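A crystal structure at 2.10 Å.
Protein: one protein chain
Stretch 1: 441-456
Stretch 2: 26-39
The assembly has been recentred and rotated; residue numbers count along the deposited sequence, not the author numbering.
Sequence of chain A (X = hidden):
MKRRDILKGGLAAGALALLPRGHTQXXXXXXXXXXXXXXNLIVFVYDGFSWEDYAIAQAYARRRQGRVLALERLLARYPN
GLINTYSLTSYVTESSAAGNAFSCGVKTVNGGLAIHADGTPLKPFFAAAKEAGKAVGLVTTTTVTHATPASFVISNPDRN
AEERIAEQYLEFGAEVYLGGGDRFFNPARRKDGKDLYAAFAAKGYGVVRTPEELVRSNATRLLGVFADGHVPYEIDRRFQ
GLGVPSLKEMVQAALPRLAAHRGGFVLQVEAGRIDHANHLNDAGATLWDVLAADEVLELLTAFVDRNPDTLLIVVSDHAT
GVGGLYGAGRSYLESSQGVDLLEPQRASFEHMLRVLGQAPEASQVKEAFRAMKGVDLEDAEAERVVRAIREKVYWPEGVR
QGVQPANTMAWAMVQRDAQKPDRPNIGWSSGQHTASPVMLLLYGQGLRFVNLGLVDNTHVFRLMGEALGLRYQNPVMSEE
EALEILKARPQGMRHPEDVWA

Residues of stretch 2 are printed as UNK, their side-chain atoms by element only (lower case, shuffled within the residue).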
ATOM      1  N   LEU A 441       7.076   1.543  13.156  1.00 20.53           N
ATOM      2  CA  LEU A 441       6.974   2.783  13.922  1.00 20.70           C
ATOM      3  C   LEU A 441       7.570   2.606  15.307  1.00 21.40           C
ATOM      4  O   LEU A 441       7.306   1.604  15.974  1.00 19.81           O
ATOM      5  CB  LEU A 441       5.509   3.216  14.050  1.00 19.08           C
ATOM      6  CG  LEU A 441       5.042   4.201  15.128  1.00 22.91           C
ATOM      7  CD1 LEU A 441       5.456   5.592  14.762  1.00 23.72           C
ATOM      8  CD2 LEU A 441       3.526   4.139  15.219  1.00 30.00           C
ATOM      9  N   LEU A 442       8.312   3.614  15.756  1.00 19.65           N
ATOM     10  CA  LEU A 442       8.983   3.602  17.049  1.00 24.11           C
ATOM     11  C   LEU A 442       8.426   4.689  17.952  1.00 24.87           C
ATOM     12  O   LEU A 442       8.349   5.861  17.563  1.00 22.81           O
ATOM     13  CB  LEU A 442      10.482   3.823  16.905  1.00 26.60           C
ATOM     14  CG  LEU A 442      11.199   2.846  15.971  1.00 22.00           C
ATOM     15  CD1 LEU A 442      12.684   3.247  15.831  1.00 24.37           C
ATOM     16  CD2 LEU A 442      11.074   1.468  16.508  1.00 25.42           C
ATOM     17  N   TYR A 443       8.052   4.314  19.162  1.00 21.72           N
ATOM     18  CA  TYR A 443       7.453   5.266  20.096  1.00 24.39           C
ATOM     19  C   TYR A 443       8.259   5.174  21.380  1.00 25.45           C
ATOM     20  O   TYR A 443       8.143   4.200  22.141  1.00 20.81           O
ATOM     21  CB  TYR A 443       5.973   4.987  20.336  1.00 25.35           C
ATOM     22  CG  TYR A 443       5.327   6.046  21.201  1.00 21.92           C
ATOM     23  CD1 TYR A 443       5.366   5.968  22.588  1.00 29.13           C
ATOM     24  CD2 TYR A 443       4.715   7.148  20.636  1.00 22.68           C
ATOM     25  CE1 TYR A 443       4.804   6.955  23.383  1.00 23.17           C
ATOM     26  CE2 TYR A 443       4.138   8.121  21.427  1.00 24.90           C
ATOM     27  CZ  TYR A 443       4.179   8.015  22.798  1.00 27.59           C
ATOM     28  OH  TYR A 443       3.593   9.007  23.560  1.00 26.71           O
ATOM     29  N   GLY A 444       9.073   6.171  21.609  1.00 33.28           N
ATOM     30  CA  GLY A 444       9.956   6.149  22.758  1.00 42.09           C
ATOM     31  C   GLY A 444      10.632   7.487  22.938  1.00 56.18           C
ATOM     32  O   GLY A 444      10.526   8.391  22.097  1.00 42.28           O
ATOM     33  N   GLN A 445      11.334   7.579  24.069  1.00 54.72           N
ATOM     34  CA  GLN A 445      12.016   8.802  24.448  1.00 53.86           C
ATOM     35  C   GLN A 445      13.349   8.866  23.733  1.00 34.29           C
ATOM     36  O   GLN A 445      14.102   7.884  23.714  1.00 39.94           O
ATOM     37  CB  GLN A 445      12.221   8.837  25.965  1.00 52.18           C
ATOM     38  CG  GLN A 445      13.055  10.008  26.465  1.00 53.03           C
ATOM     39  CD  GLN A 445      13.034  10.121  27.988  1.00 69.45           C
ATOM     40  OE1 GLN A 445      13.973   9.687  28.668  1.00 57.12           O
ATOM     41  NE2 GLN A 445      11.954  10.699  28.528  1.00 56.33           N
ATOM     42  N   GLY A 446      13.635  10.013  23.131  1.00 40.07           N
ATOM     43  CA  GLY A 446      14.969  10.284  22.630  1.00 40.98           C
ATOM     44  C   GLY A 446      15.294   9.737  21.265  1.00 30.00           C
ATOM     45  O   GLY A 446      16.466   9.544  20.949  1.00 30.96           O
ATOM     46  N   LEU A 447      14.287   9.503  20.432  1.00 34.93           N
ATOM     47  CA  LEU A 447      14.473   8.872  19.141  1.00 33.27           C
ATOM     48  C   LEU A 447      14.374   9.861  18.008  1.00 35.12           C
ATOM     49  O   LEU A 447      14.327   9.456  16.847  1.00 31.64           O
ATOM     50  CB  LEU A 447      13.438   7.771  18.953  1.00 28.82           C
ATOM     51  CG  LEU A 447      13.589   6.618  19.935  1.00 32.90           C
ATOM     52  CD1 LEU A 447      12.501   5.617  19.719  1.00 36.55           C
ATOM     53  CD2 LEU A 447      14.964   5.954  19.785  1.00 31.10           C
ATOM     54  N   ARG A 448      14.367  11.155  18.317  1.00 31.87           N
ATOM     55  CA  ARG A 448      14.046  12.153  17.293  1.00 46.27           C
ATOM     56  C   ARG A 448      14.964  12.075  16.070  1.00 45.45           C
ATOM     57  O   ARG A 448      14.546  12.427  14.958  1.00 44.78           O
ATOM     58  CB  ARG A 448      14.107  13.557  17.908  1.00 49.67           C
ATOM     59  CG  ARG A 448      15.505  13.951  18.358  1.00 55.11           C
ATOM     60  CD  ARG A 448      15.566  15.358  19.002  1.00 72.78           C
ATOM     61  NE  ARG A 448      14.718  16.370  18.365  1.00 66.92           N
ATOM     62  CZ  ARG A 448      14.969  17.684  18.374  1.00 60.21           C
ATOM     63  NH1 ARG A 448      16.055  18.163  18.981  1.00 66.41           N
ATOM     64  NH2 ARG A 448      14.129  18.525  17.780  1.00 55.90           N
ATOM     65  N   PHE A 449      16.204  11.623  16.234  1.00 36.73           N
ATOM     66  CA  PHE A 449      17.136  11.615  15.116  1.00 50.00           C
ATOM     67  C   PHE A 449      17.231  10.262  14.415  1.00 45.94           C
ATOM     68  O   PHE A 449      18.081  10.089  13.532  1.00 46.39           O
ATOM     69  CB  PHE A 449      18.509  12.083  15.592  1.00 50.88           C
ATOM     70  CG  PHE A 449      18.513  13.519  16.062  1.00 63.96           C
ATOM     71  CD1 PHE A 449      17.618  14.452  15.508  1.00 61.46           C
ATOM     72  CD2 PHE A 449      19.387  13.937  17.057  1.00 60.52           C
ATOM     73  CE1 PHE A 449      17.600  15.775  15.937  1.00 54.05           C
ATOM     74  CE2 PHE A 449      19.382  15.264  17.494  1.00 65.08           C
ATOM     75  CZ  PHE A 449      18.485  16.182  16.934  1.00 73.73           C
ATOM     76  N   VAL A 450      16.349   9.324  14.741  1.00 36.94           N
ATOM     77  CA  VAL A 450      16.339   8.027  14.075  1.00 38.39           C
ATOM     78  C   VAL A 450      15.622   8.134  12.730  1.00 35.37           C
ATOM     79  O   VAL A 450      14.440   8.478  12.674  1.00 35.40           O
ATOM     80  CB  VAL A 450      15.678   6.965  14.970  1.00 31.72           C
ATOM     81  CG1 VAL A 450      15.609   5.634  14.214  1.00 26.29           C
ATOM     82  CG2 VAL A 450      16.425   6.850  16.264  1.00 27.39           C
ATOM     83  N   ASN A 451      16.334   7.817  11.644  1.00 25.70           N
ATOM     84  CA  ASN A 451      15.790   7.849  10.292  1.00 27.08           C
ATOM     85  C   ASN A 451      15.736   6.428   9.774  1.00 24.74           C
ATOM     86  O   ASN A 451      16.783   5.872   9.413  1.00 29.70           O
ATOM     87  CB  ASN A 451      16.657   8.681   9.350  1.00 39.80           C
ATOM     88  CG  ASN A 451      16.281  10.130   9.347  1.00 54.24           C
ATOM     89  OD1 ASN A 451      16.243  10.767  10.411  1.00 56.24           O
ATOM     90  ND2 ASN A 451      16.042  10.687   8.154  1.00 42.89           N
ATOM     91  N   LEU A 452      14.531   5.833   9.722  1.00 25.77           N
ATOM     92  CA  LEU A 452      14.427   4.411   9.385  1.00 23.45           C
ATOM     93  C   LEU A 452      14.559   4.173   7.884  1.00 20.79           C
ATOM     94  O   LEU A 452      15.362   3.345   7.439  1.00 25.40           O
ATOM     95  CB  LEU A 452      13.102   3.842   9.858  1.00 22.77           C
ATOM     96  CG  LEU A 452      13.014   3.772  11.375  1.00 24.63           C
ATOM     97  CD1 LEU A 452      11.658   3.458  11.856  1.00 22.72           C
ATOM     98  CD2 LEU A 452      13.993   2.745  11.903  1.00 20.24           C
ATOM     99  N   GLY A 453      13.758   4.878   7.105  1.00 16.46           N
ATOM    100  CA  GLY A 453      13.641   4.518   5.720  1.00 25.68           C
ATOM    101  C   GLY A 453      13.083   3.120   5.548  1.00 23.67           C
ATOM    102  O   GLY A 453      12.270   2.627   6.353  1.00 20.62           O
ATOM    103  N   LEU A 454      13.510   2.482   4.451  1.00 19.56           N
ATOM    104  CA  LEU A 454      13.054   1.150   4.063  1.00 19.79           C
ATOM    105  C   LEU A 454      14.086   0.169   4.569  1.00 18.90           C
ATOM    106  O   LEU A 454      15.227   0.195   4.107  1.00 19.43           O
ATOM    107  CB  LEU A 454      12.889   1.007   2.558  1.00 19.95           C
ATOM    108  CG  LEU A 454      12.634  -0.429   2.087  1.00 22.20           C
ATOM    109  CD1 LEU A 454      11.279  -0.950   2.564  1.00 26.79           C
ATOM    110  CD2 LEU A 454      12.706  -0.532   0.596  1.00 21.30           C
ATOM    111  N   VAL A 455      13.693  -0.678   5.527  1.00 18.65           N
ATOM    112  CA  VAL A 455      14.585  -1.670   6.104  1.00 20.11           C
ATOM    113  C   VAL A 455      14.006  -3.039   5.842  1.00 21.81           C
ATOM    114  O   VAL A 455      12.869  -3.182   5.401  1.00 22.42           O
ATOM    115  CB  VAL A 455      14.811  -1.473   7.613  1.00 19.51           C
ATOM    116  CG1 VAL A 455      15.358  -0.092   7.903  1.00 22.85           C
ATOM    117  CG2 VAL A 455      13.553  -1.771   8.398  1.00 21.11           C
ATOM    118  N   ASP A 456      14.787  -4.052   6.151  1.00 20.42           N
ATOM    119  CA  ASP A 456      14.306  -5.422   6.020  1.00 21.18           C
ATOM    120  C   ASP A 456      13.582  -5.818   7.290  1.00 22.73           C
ATOM    121  O   ASP A 456      13.887  -5.320   8.372  1.00 19.37           O
ATOM    122  CB  ASP A 456      15.457  -6.380   5.738  1.00 20.28           C
ATOM    123  CG  ASP A 456      14.973  -7.751   5.340  1.00 23.56           C
ATOM    124  OD1 ASP A 456      14.350  -7.862   4.258  1.00 22.74           O
ATOM    125  OD2 ASP A 456      15.199  -8.696   6.122  1.00 22.47           O
ATOM    126  N   UNK A  26      21.458  -1.863  -0.721  1.00 27.81           N
ATOM    127  CA  UNK A  26      20.066  -2.260  -0.633  1.00 27.42           C
ATOM    128  C   UNK A  26      19.490  -2.180   0.770  1.00 28.40           C
ATOM    129  O   UNK A  26      20.172  -1.866   1.751  1.00 22.69           O
ATOM    130  N   UNK A  27      18.192  -2.500   0.853  1.00 20.00           N
ATOM    131  CA  UNK A  27      17.464  -2.327   2.105  1.00 23.52           C
ATOM    132  C   UNK A  27      18.019  -3.231   3.185  1.00 22.19           C
ATOM    133  O   UNK A  27      17.957  -2.904   4.377  1.00 23.30           O
ATOM    134  c   UNK A  27      15.974  -2.603   1.904  1.00 24.86           C
ATOM    135  N   UNK A  28      18.586  -4.358   2.796  1.00 23.21           N
ATOM    136  CA  UNK A  28      19.110  -5.279   3.797  1.00 24.31           C
ATOM    137  C   UNK A  28      20.270  -4.652   4.554  1.00 25.11           C
ATOM    138  O   UNK A  28      20.409  -4.868   5.760  1.00 30.03           O
ATOM    139  c   UNK A  28      19.888  -8.962   3.066  1.00 41.39           C
ATOM    140  c   UNK A  28      19.525  -6.573   3.112  1.00 26.96           C
ATOM    141  c   UNK A  28      18.974  -7.965   5.218  1.00 40.56           C
ATOM    142  c   UNK A  28      19.885  -7.747   4.016  1.00 43.00           C
ATOM    143  N   UNK A  29      21.079  -3.835   3.880  1.00 21.84           N
ATOM    144  CA  UNK A  29      22.206  -3.187   4.528  1.00 25.66           C
ATOM    145  C   UNK A  29      21.825  -1.852   5.160  1.00 24.41           C
ATOM    146  O   UNK A  29      22.700  -1.142   5.665  1.00 24.78           O
ATOM    147  c   UNK A  29      24.442  -5.292   4.004  1.00 31.26           C
ATOM    148  c   UNK A  29      23.344  -3.016   3.526  1.00 25.53           C
ATOM    149  c   UNK A  29      23.872  -4.346   2.941  1.00 30.13           C
ATOM    150  o   UNK A  29      24.202  -6.504   3.984  1.00 35.20           O
ATOM    151  n   UNK A  29      25.204  -4.743   4.923  1.00 23.80           N
ATOM    152  N   UNK A  30      20.545  -1.498   5.145  1.00 22.24           N
ATOM    153  CA  UNK A  30      20.045  -0.301   5.817  1.00 24.55           C
ATOM    154  C   UNK A  30      19.625  -0.728   7.213  1.00 24.18           C
ATOM    155  O   UNK A  30      18.540  -1.283   7.398  1.00 20.38           O
ATOM    156  c   UNK A  30      18.314   1.529   5.800  1.00 18.97           C
ATOM    157  c   UNK A  30      18.879   0.327   5.066  1.00 22.14           C
ATOM    158  o   UNK A  30      19.046   2.255   6.467  1.00 22.46           O
ATOM    159  n   UNK A  30      17.016   1.739   5.691  1.00 25.63           N
ATOM    160  N   UNK A  31      20.513  -0.532   8.187  1.00 24.23           N
ATOM    161  CA  UNK A  31      20.384  -1.078   9.537  1.00 24.16           C
ATOM    162  C   UNK A  31      20.520   0.049  10.546  1.00 25.17           C
ATOM    163  O   UNK A  31      21.463   0.085  11.354  1.00 24.17           O
ATOM    164  c   UNK A  31      21.174  -3.366   8.869  1.00 23.44           C
ATOM    165  c   UNK A  31      22.043  -4.578   9.150  1.00 25.02           C
ATOM    166  n   UNK A  31      22.023  -5.513   8.210  1.00 27.68           N
ATOM    167  o   UNK A  31      22.708  -4.691  10.182  1.00 22.66           O
ATOM    168  c   UNK A  31      21.428  -2.177   9.774  1.00 25.16           C
ATOM    169  N   UNK A  32      19.578   0.967  10.550  1.00 26.36           N
ATOM    170  CA  UNK A  32      19.704   2.133  11.420  1.00 24.29           C
ATOM    171  C   UNK A  32      19.627   1.753  12.882  1.00 25.45           C
ATOM    172  O   UNK A  32      18.877   0.863  13.279  1.00 22.54           O
ATOM    173  c   UNK A  32      17.530   2.049  10.451  1.00 21.44           C
ATOM    174  c   UNK A  32      18.362   1.033   9.716  1.00 22.82           C
ATOM    175  c   UNK A  32      18.512   3.018  11.008  1.00 22.36           C
ATOM    176  N   UNK A  33      20.388   2.479  13.680  1.00 19.82           N
ATOM    177  CA  UNK A  33      20.506   2.272  15.109  1.00 23.40           C
ATOM    178  C   UNK A  33      19.491   3.110  15.848  1.00 22.30           C
ATOM    179  O   UNK A  33      19.127   4.207  15.407  1.00 24.44           O
ATOM    180  o   UNK A  33      22.878   1.714  15.171  1.00 46.19           O
ATOM    181  c   UNK A  33      21.913   2.674  15.591  1.00 29.16           C
ATOM    182  N   UNK A  34      19.036   2.576  16.987  1.00 22.71           N
ATOM    183  CA  UNK A  34      18.239   3.369  17.915  1.00 22.24           C
ATOM    184  C   UNK A  34      19.071   4.455  18.578  1.00 27.77           C
ATOM    185  O   UNK A  34      18.598   5.583  18.760  1.00 27.66           O
ATOM    186  c   UNK A  34      16.544   1.482  18.613  1.00 25.03           C
ATOM    187  c   UNK A  34      16.227   0.617  19.848  1.00 28.90           C
ATOM    188  c   UNK A  34      15.297   2.231  18.101  1.00 25.82           C
ATOM    189  c   UNK A  34      17.654   2.470  18.989  1.00 22.90           C
ATOM    190  N   UNK A  35      20.289   4.128  18.978  1.00 25.10           N
ATOM    191  CA  UNK A  35      21.081   5.051  19.773  1.00 30.86           C
ATOM    192  C   UNK A  35      20.590   5.267  21.186  1.00 31.84           C
ATOM    193  O   UNK A  35      21.015   6.219  21.818  1.00 29.47           O
ATOM    194  N   UNK A  36      19.698   4.411  21.686  1.00 29.04           N
ATOM    195  CA  UNK A  36      19.145   4.498  23.031  1.00 34.96           C
ATOM    196  C   UNK A  36      19.049   3.085  23.583  1.00 26.01           C
ATOM    197  O   UNK A  36      18.974   2.111  22.840  1.00 25.72           O
ATOM    198  c   UNK A  36      18.298   7.525  23.570  1.00 47.47           C
ATOM    199  n   UNK A  36      18.320   8.869  22.986  1.00 58.39           N
ATOM    200  n   UNK A  36      19.399   9.853  24.770  1.00 57.31           N
ATOM    201  c   UNK A  36      18.840   9.948  23.570  1.00 61.01           C
ATOM    202  n   UNK A  36      18.803  11.124  22.948  1.00 55.90           N
ATOM    203  c   UNK A  36      17.631   6.528  22.614  1.00 38.31           C
ATOM    204  c   UNK A  36      17.734   5.110  23.087  1.00 30.13           C
ATOM    205  N   UNK A  37      19.035   2.990  24.905  1.00 23.78           N
ATOM    206  CA  UNK A  37      18.858   1.723  25.601  1.00 27.41           C
ATOM    207  C   UNK A  37      17.624   1.813  26.485  1.00 30.81           C
ATOM    208  O   UNK A  37      17.198   2.901  26.867  1.00 27.00           O
ATOM    209  c   UNK A  37      22.523   1.487  26.256  1.00 52.80           C
ATOM    210  c   UNK A  37      20.068   1.371  26.408  1.00 27.36           C
ATOM    211  n   UNK A  37      24.851  -0.107  26.465  1.00 55.90           N
ATOM    212  c   UNK A  37      24.816   0.864  25.559  1.00 51.09           C
ATOM    213  n   UNK A  37      25.863   1.071  24.783  1.00 40.32           N
ATOM    214  n   UNK A  37      23.721   1.614  25.419  1.00 49.42           N
ATOM    215  c   UNK A  37      21.264   1.024  25.552  1.00 38.56           C
ATOM    216  N   UNK A  38      17.032   0.649  26.760  1.00 24.41           N
ATOM    217  CA  UNK A  38      15.762   0.554  27.437  1.00 29.64           C
ATOM    218  C   UNK A  38      15.804  -0.660  28.340  1.00 27.10           C
ATOM    219  O   UNK A  38      16.613  -1.567  28.141  1.00 25.43           O
ATOM    220  c   UNK A  38      14.302   3.775  23.770  1.00 27.18           C
ATOM    221  c   UNK A  38      15.130   1.612  24.286  1.00 25.47           C
ATOM    222  c   UNK A  38      14.601   0.435  26.431  1.00 23.64           C
ATOM    223  c   UNK A  38      15.049   2.679  23.425  1.00 26.99           C
ATOM    224  c   UNK A  38      13.627   3.808  24.986  1.00 30.23           C
ATOM    225  c   UNK A  38      14.487   1.616  25.513  1.00 23.78           C
ATOM    226  c   UNK A  38      13.736   2.724  25.859  1.00 22.20           C
ATOM    227  o   UNK A  38      14.224   4.830  22.902  1.00 27.20           O
ATOM    228  N   UNK A  39      14.920  -0.654  29.344  1.00 27.12           N
ATOM    229  CA  UNK A  39      14.711  -1.807  30.206  1.00 28.57           C
ATOM    230  C   UNK A  39      13.520  -2.654  29.781  1.00 28.74           C
ATOM    231  O   UNK A  39      13.519  -3.863  30.022  1.00 26.84           O
ATOM    232  c   UNK A  39      14.897  -2.520  32.676  1.00 43.81           C
ATOM    233  c   UNK A  39      12.346  -1.988  35.127  1.00 48.96           C
ATOM    234  n   UNK A  39      12.548  -2.998  35.967  1.00 44.95           N
ATOM    235  c   UNK A  39      14.615  -2.199  34.168  1.00 48.26           C
ATOM    236  n   UNK A  39      13.306  -1.594  34.296  1.00 49.83           N
ATOM    237  n   UNK A  39      11.173  -1.340  35.102  1.00 45.90           N
ATOM    238  c   UNK A  39      14.500  -1.386  31.675  1.00 32.60           C
TER
HETATM  239  O   HOH W   1      17.628  -3.981   7.273  1.00 22.61           O
HETATM  240  O   HOH W   2      18.352   4.608   7.604  1.00 28.77           O

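Position 26 has no side-chain atoms, which makes it Gly26; it does not touch stretch 1. Position 27 carries a single carbon, its CA-to-CB bond directed toward the partner, with that carbon 3.6 Å from Leu454 O. One carbon and nothing more is alanine, and Ala27 CB also packs 4.0 Å from Leu454 CG.

At position 28 four carbons fork at the second. The CA-to-CB bond points away from stretch 1, yet one branch tip returns to lie 3.9 Å from Asp456 CB. Four carbons forked at the second make it Leu28; its chi1 is t and chi2 p. Position 29 has three carbons, the third bearing one oxygen and one nitrogen, a carboxamide without contact to stretch 1: Gln29.

Position 30 is a shorter carboxamide of two carbons, an oxygen and a nitrogen. Its CA-to-CB bond points toward stretch 1, and its nitrogen lies close to the carbonyls of Leu452 and Leu454. It is Asn30. Its ND2 donates to Leu452 O at 2.9 Å and to Leu454 O at 2.8 Å, so the two amide protons are spent on two carbonyls that flank Gly453. Water 2 lies 2.7 Å from both Asn30 OD1 and Asn451 O, placed to donate to either.

Position 31 again shows three carbons ending in an oxygen and a nitrogen, but its CA-to-CB bond points away. This is Gln31, whose NE2 bonds back to Leu28 O at 3.0 Å, bracing its own stretch. At position 32 three carbons close a ring onto the backbone nitrogen, and carbons of this ring lie near Leu452 and Val455. The closed ring is the signature of Pro32. Its CG lies 3.9 Å from Leu452 CD2 and its CD 3.7 Å from Val455 CG1.

Position 33 has one carbon followed by one oxygen, its CA-to-CB bond turned away from stretch 1, hence Ser33; its backbone O nevertheless approaches Val450 CG2 at 3.9 Å. Position 34 has four carbons forked at the second, with a branch reaching Leu442 and Leu447. As Leu34, it places CD2 3.6 Å from Leu442 CD1 and 4.1 Å from Leu447 CD2. Position 35 lacks a side chain and has a positive phi of 70°, as suits Gly35.

Three carbons, a nitrogen and a carbon with two further nitrogens define position 36. Its CA-to-CB bond points toward stretch 1, and the first chain nitrogen comes 2.8 Å from Gly446 O: Arg36. That nitrogen, NE, donates to the carbonyl, which lies at the guanidinium edge. An ideal CB on Gly446 would sit 2.6 Å from Arg36 NE, a clash. Position 37 has the same guanidinium-tipped chain but no contact with stretch 1: Arg37. At position 38 one carbon leads to a six-carbon ring bearing an oxygen; the CA-to-CB bond points toward stretch 1 and the ring oxygen lies 3.2 Å from Gln445 O. This is Tyr38, whose OH donates to that carbonyl. Position 39, a third guanidinium chain, is Arg39, bonded elsewhere in the structure.

The contact buries 711 Å² and joins two largely irregular segments. Side chains of stretch 2 supply the donors and backbone carbonyls of stretch 1 the acceptors, while Pro32 and Leu34 pack between the Asn30 and Arg36 anchors, and Ala27 packs against Leu454 ahead of them.

Stretch 2, residues 26-39: GALQNQPSLGRRYR
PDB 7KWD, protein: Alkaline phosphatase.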